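Local structure of pyruvate kinase (Pseudomonas aeruginosa, 6QXL) at residues L365-T370 with W455-K460; G387-I392 with G468-M473. The protein catalyses, as expected for a pyruvate kinase, the step of glycolysis that links phosphoenolpyruvate and ADP to pyruvate and ATP. One frame throughout, in Å; residues are numbered along the deposited sequence.

Contact 1 of 2, residues L365-T370 with W455-K460; sequences LASMYT and WVILTK
Ile457 lies against Ser367 and Thr370 where helix 359-373 covers one face of the mixed sheet in the C-terminal alpha/beta domain. Helix and strand segments run almost exactly antiparallel, at 176°, with their axes 9.9 Å apart, as in a layered alpha/beta fold. Ile457 illustrates how a branched side chain fills such an interface. From CB, which points at the helix, the short branch CG2 rests beside the Ser367 side chain, 4.0 Å from Ser367 OG. The longer branch leaves CG1 extended (chi2 179°) and ends at CD1, which approaches the helix backbone at Ser367 O, 3.6 Å away. Ile457 CD1 also lies 4.0 Å from Thr370 CB and touches Thr370 CG2, so that this one methyl sits between the Ser367 carbonyl and the side chain of Thr370, three residues on. Two residues along the strand, Thr459 turns CG2 to the helix, where it packs closely on Ser367 OG at 3.3 Å. That hydroxyl is hydrogen-bonded within its own helix to Ile363 O, and the methyl lies against it without being a polar partner. Met473 of the neighbouring strand packs against Ser367, Thr370 and Ile457. From the same helix, Tyr369 stacks its ring on Tyr369 of the second subunit. Thr370 keeps its methyl for Ile457 and sends OG1 back along the helix: OG1 bonds to Ala366 O at 2.8 Å, while Thr370 N reaches the same Ala366 O from the other face of the carbonyl plane.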
ATOM      1  N   LEU A 365       0.830  22.706   1.468  1.00 30.13           N
ATOM      2  CA  LEU A 365       0.874  21.291   1.102  1.00 31.01           C
ATOM      3  C   LEU A 365       1.206  21.103  -0.367  1.00 32.99           C
ATOM      4  O   LEU A 365       2.005  20.232  -0.718  1.00 24.99           O
ATOM      5  CB  LEU A 365      -0.421  20.599   1.463  1.00 32.03           C
ATOM      6  CG  LEU A 365      -0.643  20.608   2.982  1.00 33.32           C
ATOM      7  CD1 LEU A 365      -1.964  20.031   3.392  1.00 32.95           C
ATOM      8  CD2 LEU A 365       0.493  19.878   3.716  1.00 37.18           C
ATOM      9  N   ALA A 366       0.634  21.956  -1.220  1.00 35.01           N
ATOM     10  CA  ALA A 366       0.875  21.848  -2.647  1.00 33.34           C
ATOM     11  C   ALA A 366       2.330  22.108  -3.000  1.00 33.93           C
ATOM     12  O   ALA A 366       2.860  21.517  -3.943  1.00 37.41           O
ATOM     13  CB  ALA A 366      -0.034  22.801  -3.398  1.00 37.30           C
ATOM     14  N   SER A 367       2.981  22.982  -2.237  1.00 34.57           N
ATOM     15  CA  SER A 367       4.388  23.287  -2.466  1.00 33.64           C
ATOM     16  C   SER A 367       5.273  22.127  -2.068  1.00 32.09           C
ATOM     17  O   SER A 367       6.231  21.800  -2.778  1.00 26.48           O
ATOM     18  CB  SER A 367       4.808  24.537  -1.690  1.00 37.79           C
ATOM     19  OG  SER A 367       3.975  25.634  -1.990  1.00 37.61           O
ATOM     20  N   MET A 368       4.972  21.506  -0.929  1.00 29.76           N
ATOM     21  CA  MET A 368       5.768  20.340  -0.517  1.00 32.07           C
ATOM     22  C   MET A 368       5.614  19.195  -1.504  1.00 31.27           C
ATOM     23  O   MET A 368       6.613  18.572  -1.890  1.00 29.72           O
ATOM     24  CB  MET A 368       5.414  19.905   0.887  1.00 33.28           C
ATOM     25  CG  MET A 368       5.714  20.974   1.928  1.00 38.41           C
ATOM     26  SD  MET A 368       7.354  21.711   1.789  1.00 40.80           S
ATOM     27  CE  MET A 368       8.393  20.368   2.339  1.00 42.24           C
ATOM     28  N   TYR A 369       4.378  18.958  -1.963  1.00 31.49           N
ATOM     29  CA  TYR A 369       4.153  18.002  -3.045  1.00 30.40           C
ATOM     30  C   TYR A 369       4.989  18.340  -4.270  1.00 31.67           C
ATOM     31  O   TYR A 369       5.693  17.489  -4.804  1.00 30.89           O
ATOM     32  CB  TYR A 369       2.688  17.959  -3.416  1.00 34.53           C
ATOM     33  CG  TYR A 369       2.362  17.167  -4.657  1.00 38.44           C
ATOM     34  CD1 TYR A 369       2.230  15.778  -4.603  1.00 38.14           C
ATOM     35  CD2 TYR A 369       2.154  17.808  -5.878  1.00 38.15           C
ATOM     36  CE1 TYR A 369       1.897  15.061  -5.735  1.00 39.90           C
ATOM     37  CE2 TYR A 369       1.783  17.082  -7.000  1.00 40.74           C
ATOM     38  CZ  TYR A 369       1.650  15.717  -6.921  1.00 38.07           C
ATOM     39  OH  TYR A 369       1.287  15.015  -8.040  1.00 39.67           O
ATOM     40  N   THR A 370       4.933  19.586  -4.708  1.00 29.36           N
ATOM     41  CA  THR A 370       5.657  19.967  -5.905  1.00 29.55           C
ATOM     42  C   THR A 370       7.161  19.796  -5.726  1.00 32.39           C
ATOM     43  O   THR A 370       7.837  19.230  -6.585  1.00 35.98           O
ATOM     44  CB  THR A 370       5.324  21.410  -6.299  1.00 28.72           C
ATOM     45  OG1 THR A 370       3.919  21.511  -6.505  1.00 30.88           O
ATOM     46  CG2 THR A 370       6.039  21.801  -7.560  1.00 30.21           C
ATOM     47  N   TRP A 455      15.830  25.760  -9.972  1.00 48.34           N
ATOM     48  CA  TRP A 455      14.459  26.233  -9.836  1.00 43.85           C
ATOM     49  C   TRP A 455      14.114  26.451  -8.379  1.00 38.91           C
ATOM     50  O   TRP A 455      14.764  25.938  -7.493  1.00 38.99           O
ATOM     51  CB  TRP A 455      13.491  25.206 -10.421  1.00 44.40           C
ATOM     52  CG  TRP A 455      13.577  25.037 -11.871  1.00 39.68           C
ATOM     53  CD1 TRP A 455      14.480  24.277 -12.562  1.00 41.60           C
ATOM     54  CD2 TRP A 455      12.710  25.611 -12.823  1.00 39.33           C
ATOM     55  NE1 TRP A 455      14.230  24.356 -13.917  1.00 44.61           N
ATOM     56  CE2 TRP A 455      13.146  25.173 -14.106  1.00 41.75           C
ATOM     57  CE3 TRP A 455      11.608  26.469 -12.736  1.00 41.73           C
ATOM     58  CZ2 TRP A 455      12.523  25.567 -15.276  1.00 37.35           C
ATOM     59  CZ3 TRP A 455      10.985  26.871 -13.909  1.00 41.64           C
ATOM     60  CH2 TRP A 455      11.439  26.402 -15.166  1.00 38.48           C
ATOM     61  N   VAL A 456      13.040  27.177  -8.144  1.00 36.17           N
ATOM     62  CA  VAL A 456      12.661  27.583  -6.803  1.00 35.48           C
ATOM     63  C   VAL A 456      11.149  27.726  -6.740  1.00 33.18           C
ATOM     64  O   VAL A 456      10.518  28.015  -7.738  1.00 39.83           O
ATOM     65  CB  VAL A 456      13.414  28.910  -6.449  1.00 37.52           C
ATOM     66  CG1 VAL A 456      12.566  30.033  -5.860  1.00 39.26           C
ATOM     67  CG2 VAL A 456      14.525  28.562  -5.517  1.00 39.59           C
ATOM     68  N   ILE A 457      10.603  27.574  -5.552  1.00 29.99           N
ATOM     69  CA  ILE A 457       9.175  27.808  -5.340  1.00 33.70           C
ATOM     70  C   ILE A 457       9.031  29.070  -4.513  1.00 35.35           C
ATOM     71  O   ILE A 457       9.735  29.239  -3.521  1.00 43.39           O
ATOM     72  CB  ILE A 457       8.486  26.643  -4.601  1.00 34.42           C
ATOM     73  CG1 ILE A 457       8.405  25.434  -5.525  1.00 37.59           C
ATOM     74  CG2 ILE A 457       7.098  27.040  -4.118  1.00 31.48           C
ATOM     75  CD1 ILE A 457       7.771  24.217  -4.897  1.00 39.42           C
ATOM     76  N   LEU A 458       8.125  29.951  -4.916  1.00 33.93           N
ATOM     77  CA  LEU A 458       7.808  31.113  -4.123  1.00 32.77           C
ATOM     78  C   LEU A 458       6.349  31.056  -3.767  1.00 30.48           C
ATOM     79  O   LEU A 458       5.514  30.795  -4.627  1.00 32.56           O
ATOM     80  CB  LEU A 458       8.130  32.390  -4.902  1.00 34.22           C
ATOM     81  CG  LEU A 458       8.104  33.680  -4.068  1.00 36.53           C
ATOM     82  CD1 LEU A 458       9.078  34.676  -4.640  1.00 41.22           C
ATOM     83  CD2 LEU A 458       6.725  34.313  -3.980  1.00 37.19           C
ATOM     84  N   THR A 459       6.036  31.309  -2.505  1.00 32.28           N
ATOM     85  CA  THR A 459       4.646  31.409  -2.067  1.00 34.66           C
ATOM     86  C   THR A 459       4.401  32.751  -1.437  1.00 35.84           C
ATOM     87  O   THR A 459       5.284  33.310  -0.781  1.00 38.65           O
ATOM     88  CB  THR A 459       4.258  30.302  -1.035  1.00 37.66           C
ATOM     89  OG1 THR A 459       4.962  30.492   0.201  1.00 33.77           O
ATOM     90  CG2 THR A 459       4.574  28.901  -1.600  1.00 38.07           C
ATOM     91  N   LYS A 460       3.197  33.262  -1.626  1.00 39.01           N
ATOM     92  CA  LYS A 460       2.813  34.551  -1.080  1.00 42.06           C
ATOM     93  C   LYS A 460       1.311  34.698  -1.163  1.00 43.10           C
ATOM     94  O   LYS A 460       0.611  33.798  -1.641  1.00 46.42           O
ATOM     95  CB  LYS A 460       3.495  35.673  -1.848  1.00 46.68           C
ATOM     96  CG  LYS A 460       3.026  35.817  -3.271  1.00 53.29           C
ATOM     97  CD  LYS A 460       3.645  37.028  -3.970  1.00 60.23           C
ATOM     98  CE  LYS A 460       2.883  37.190  -5.292  1.00 67.17           C
ATOM     99  NZ  LYS A 460       3.513  38.149  -6.218  1.00 73.08           N
TER

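Contact 2 of 2, residues G387-I392 with G468-M473; sequences GFTPLI and GGTNTM. With G6P (6-O-phosphono-alpha-D-glucopyranose), chain M.
Thr389 and Thr470 meet tip to tip, their hydroxyls joined by a hydrogen bond of 2.9 Å between Thr389 OG1 and Thr470 OG1. Either oxygen could be the donor. Both side chains place OG1 beside their own backbone N and CG2 anti to it, and the two methyls approach within 4.1 Å, Thr389 CG2 to Thr470 CG2, giving the polar link a small apolar flank. For Thr389 this torsion (chi1 -62°) matters further, because it sets OG1 next to the amide that binds the glucose 6-phosphate: Thr389 N donates to G6P O2P at 3.1 Å, with a nearly straight N-H...O angle of 161°. Thr389 OG1 is equally near O2P, although its single proton may instead go to Thr470. Phe388 CB passes G6P O3P at 3.8 Å; beyond it the ring lies anti to the backbone N (chi1 179°), one face covered near its rim by Ile392 CG1. Across the pocket, Gly468 N binds O3P and Gly469 N binds the sugar hydroxyl O4 at 3.0 Å. Thr384, Ser386 and Ser463 are among the residues completing the pocket. With Gly387 as N-cap and the amide of Thr389 in the first turn turned to the anion, the phosphate sits at the N-terminus of a helix, a common way of binding such a group, here in the effector pocket of the pyruvate kinase C-terminal domain.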
ATOM      1  N   GLY A 387       4.845  33.324  10.263  1.00 42.14           N
ATOM      2  CA  GLY A 387       5.465  31.989  10.233  1.00 39.42           C
ATOM      3  C   GLY A 387       4.495  30.818  10.092  1.00 39.31           C
ATOM      4  O   GLY A 387       4.930  29.680  10.039  1.00 39.69           O
ATOM      5  N   PHE A 388       3.200  31.081   9.995  1.00 35.95           N
ATOM      6  CA  PHE A 388       2.218  30.014   9.857  1.00 36.64           C
ATOM      7  C   PHE A 388       2.376  29.177   8.592  1.00 36.21           C
ATOM      8  O   PHE A 388       2.254  27.957   8.627  1.00 36.12           O
ATOM      9  CB  PHE A 388       0.799  30.571   9.903  1.00 34.46           C
ATOM     10  CG  PHE A 388      -0.258  29.529   9.752  1.00 40.34           C
ATOM     11  CD1 PHE A 388      -0.619  28.727  10.825  1.00 43.99           C
ATOM     12  CD2 PHE A 388      -0.888  29.318   8.528  1.00 46.77           C
ATOM     13  CE1 PHE A 388      -1.611  27.757  10.711  1.00 44.40           C
ATOM     14  CE2 PHE A 388      -1.867  28.345   8.372  1.00 44.57           C
ATOM     15  CZ  PHE A 388      -2.226  27.559   9.480  1.00 45.23           C
ATOM     16  N   THR A 389       2.612  29.821   7.470  1.00 37.98           N
ATOM     17  CA  THR A 389       2.751  29.070   6.236  1.00 39.03           C
ATOM     18  C   THR A 389       3.922  28.075   6.279  1.00 35.81           C
ATOM     19  O   THR A 389       3.730  26.924   5.964  1.00 38.35           O
ATOM     20  CB  THR A 389       2.772  30.007   5.016  1.00 38.87           C
ATOM     21  OG1 THR A 389       1.533  30.705   4.944  1.00 36.26           O
ATOM     22  CG2 THR A 389       2.919  29.219   3.738  1.00 40.21           C
ATOM     23  N   PRO A 390       5.116  28.494   6.696  1.00 38.48           N
ATOM     24  CA  PRO A 390       6.215  27.511   6.770  1.00 40.87           C
ATOM     25  C   PRO A 390       6.061  26.505   7.931  1.00 39.17           C
ATOM     26  O   PRO A 390       6.657  25.446   7.888  1.00 41.10           O
ATOM     27  CB  PRO A 390       7.472  28.370   6.914  1.00 41.92           C
ATOM     28  CG  PRO A 390       6.978  29.602   7.575  1.00 43.65           C
ATOM     29  CD  PRO A 390       5.590  29.846   7.032  1.00 42.18           C
ATOM     30  N   LEU A 391       5.240  26.806   8.928  1.00 35.48           N
ATOM     31  CA  LEU A 391       4.873  25.790   9.893  1.00 34.69           C
ATOM     32  C   LEU A 391       4.208  24.604   9.205  1.00 38.27           C
ATOM     33  O   LEU A 391       4.586  23.458   9.441  1.00 38.15           O
ATOM     34  CB  LEU A 391       3.950  26.367  10.959  1.00 34.98           C
ATOM     35  CG  LEU A 391       3.348  25.357  11.948  1.00 34.59           C
ATOM     36  CD1 LEU A 391       4.412  24.717  12.788  1.00 35.84           C
ATOM     37  CD2 LEU A 391       2.345  26.013  12.848  1.00 36.62           C
ATOM     38  N   ILE A 392       3.238  24.876   8.335  1.00 40.77           N
ATOM     39  CA  ILE A 392       2.518  23.829   7.630  1.00 37.47           C
ATOM     40  C   ILE A 392       3.467  23.115   6.667  1.00 37.58           C
ATOM     41  O   ILE A 392       3.532  21.889   6.645  1.00 37.27           O
ATOM     42  CB  ILE A 392       1.325  24.376   6.874  1.00 39.91           C
ATOM     43  CG1 ILE A 392       0.370  25.147   7.798  1.00 47.41           C
ATOM     44  CG2 ILE A 392       0.572  23.261   6.160  1.00 41.93           C
ATOM     45  CD1 ILE A 392      -0.131  24.403   9.002  1.00 49.26           C
ATOM     46  N   GLY A 468      -2.285  35.534   7.170  1.00 76.28           N
ATOM     47  CA  GLY A 468      -3.261  34.484   6.899  1.00 76.11           C
ATOM     48  C   GLY A 468      -3.856  34.427   5.496  1.00 74.77           C
ATOM     49  O   GLY A 468      -4.826  33.728   5.280  1.00 81.81           O
ATOM     50  N   GLY A 469      -3.258  35.128   4.532  1.00 64.47           N
ATOM     51  CA  GLY A 469      -3.748  35.151   3.164  1.00 52.32           C
ATOM     52  C   GLY A 469      -2.777  34.567   2.148  1.00 48.12           C
ATOM     53  O   GLY A 469      -2.842  34.999   1.003  1.00 52.41           O
ATOM     54  N   THR A 470      -1.902  33.603   2.501  1.00 39.73           N
ATOM     55  CA  THR A 470      -1.113  32.941   1.469  1.00 39.25           C
ATOM     56  C   THR A 470      -2.065  32.233   0.509  1.00 39.12           C
ATOM     57  O   THR A 470      -2.926  31.470   0.956  1.00 37.57           O
ATOM     58  CB  THR A 470      -0.109  31.912   2.028  1.00 40.37           C
ATOM     59  OG1 THR A 470       0.882  32.564   2.804  1.00 44.04           O
ATOM     60  CG2 THR A 470       0.622  31.185   0.916  1.00 42.02           C
ATOM     61  N   ASN A 471      -1.936  32.524  -0.785  1.00 37.35           N
ATOM     62  CA  ASN A 471      -2.814  31.919  -1.778  1.00 35.90           C
ATOM     63  C   ASN A 471      -2.175  31.680  -3.140  1.00 35.85           C
ATOM     64  O   ASN A 471      -2.887  31.419  -4.092  1.00 38.43           O
ATOM     65  CB  ASN A 471      -4.063  32.778  -1.927  1.00 36.08           C
ATOM     66  CG  ASN A 471      -3.790  34.113  -2.626  1.00 41.54           C
ATOM     67  OD1 ASN A 471      -2.643  34.454  -3.006  1.00 36.20           O
ATOM     68  ND2 ASN A 471      -4.866  34.855  -2.845  1.00 38.50           N
ATOM     69  N   THR A 472      -0.853  31.752  -3.255  1.00 33.39           N
ATOM     70  CA  THR A 472      -0.220  31.699  -4.553  1.00 32.56           C
ATOM     71  C   THR A 472       1.041  30.864  -4.470  1.00 34.30           C
ATOM     72  O   THR A 472       1.777  30.952  -3.496  1.00 40.05           O
ATOM     73  CB  THR A 472       0.149  33.133  -5.032  1.00 33.06           C
ATOM     74  OG1 THR A 472      -1.025  33.963  -5.021  1.00 31.23           O
ATOM     75  CG2 THR A 472       0.798  33.140  -6.434  1.00 33.63           C
ATOM     76  N   MET A 473       1.321  30.095  -5.509  1.00 34.53           N
ATOM     77  CA  MET A 473       2.530  29.304  -5.589  1.00 40.42           C
ATOM     78  C   MET A 473       3.097  29.525  -6.957  1.00 41.58           C
ATOM     79  O   MET A 473       2.390  29.337  -7.935  1.00 45.72           O
ATOM     80  CB  MET A 473       2.210  27.806  -5.407  1.00 41.33           C
ATOM     81  CG  MET A 473       3.430  26.887  -5.422  1.00 38.71           C
ATOM     82  SD  MET A 473       3.041  25.128  -5.434  1.00 43.68           S
ATOM     83  CE  MET A 473       3.091  24.834  -7.202  1.00 45.01           C
TER
HETATM   84  C1  G6P M 501       2.767  36.790   2.678  1.00 66.04           C
HETATM   85  C2  G6P M 501       2.304  38.233   2.671  1.00 67.39           C
HETATM   86  C3  G6P M 501       0.786  38.111   2.705  1.00 64.36           C
HETATM   87  C4  G6P M 501       0.255  36.909   3.463  1.00 56.96           C
HETATM   88  C5  G6P M 501       1.290  36.646   4.544  1.00 57.88           C
HETATM   89  C6  G6P M 501       0.768  35.621   5.535  1.00 63.32           C
HETATM   90  O1  G6P M 501       4.117  36.892   2.249  1.00 69.92           O
HETATM   91  O2  G6P M 501       2.878  39.024   3.744  1.00 59.39           O
HETATM   92  O3  G6P M 501       0.509  37.887   1.346  1.00 74.37           O
HETATM   93  O4  G6P M 501      -1.103  37.125   3.926  1.00 53.71           O
HETATM   94  O5  G6P M 501       2.526  36.225   3.970  1.00 57.88           O
HETATM   95  O6  G6P M 501       1.767  34.822   6.144  1.00 59.97           O
HETATM   96  P   G6P M 501       1.367  33.781   7.354  1.00 56.21           P
HETATM   97  O1P G6P M 501       1.546  34.524   8.656  1.00 61.83           O
HETATM   98  O2P G6P M 501       2.487  32.880   6.883  1.00 40.07           O
HETATM   99  O3P G6P M 501      -0.114  33.328   7.386  1.00 46.90           O

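Overall arrangement
Both contacts are buried and lie in the same alpha/beta domain, their centres about 10 Å apart, and each brings a helix against the same mixed sheet. Their strands, 455-461 and 470-477, are antiparallel neighbours in it: Lys460 O and Asn471 N lie 3.0 Å apart, a probable hydrogen bond, at a classic beta bulge where Asn471 and Thr472 both face Lys460. Contact 1 relies on methyl packing in the domain interior; contact 2, at the ligand end of the sheet, is joined by a pair of hydroxyls, with backbone amides of both segments turned to the bound sugar phosphate. Both also reach the second subunit, through Thr370 packing on Ala366 of that subunit in contact 1 and through an antiparallel ladder at Thr472 and Met473 in contact 2.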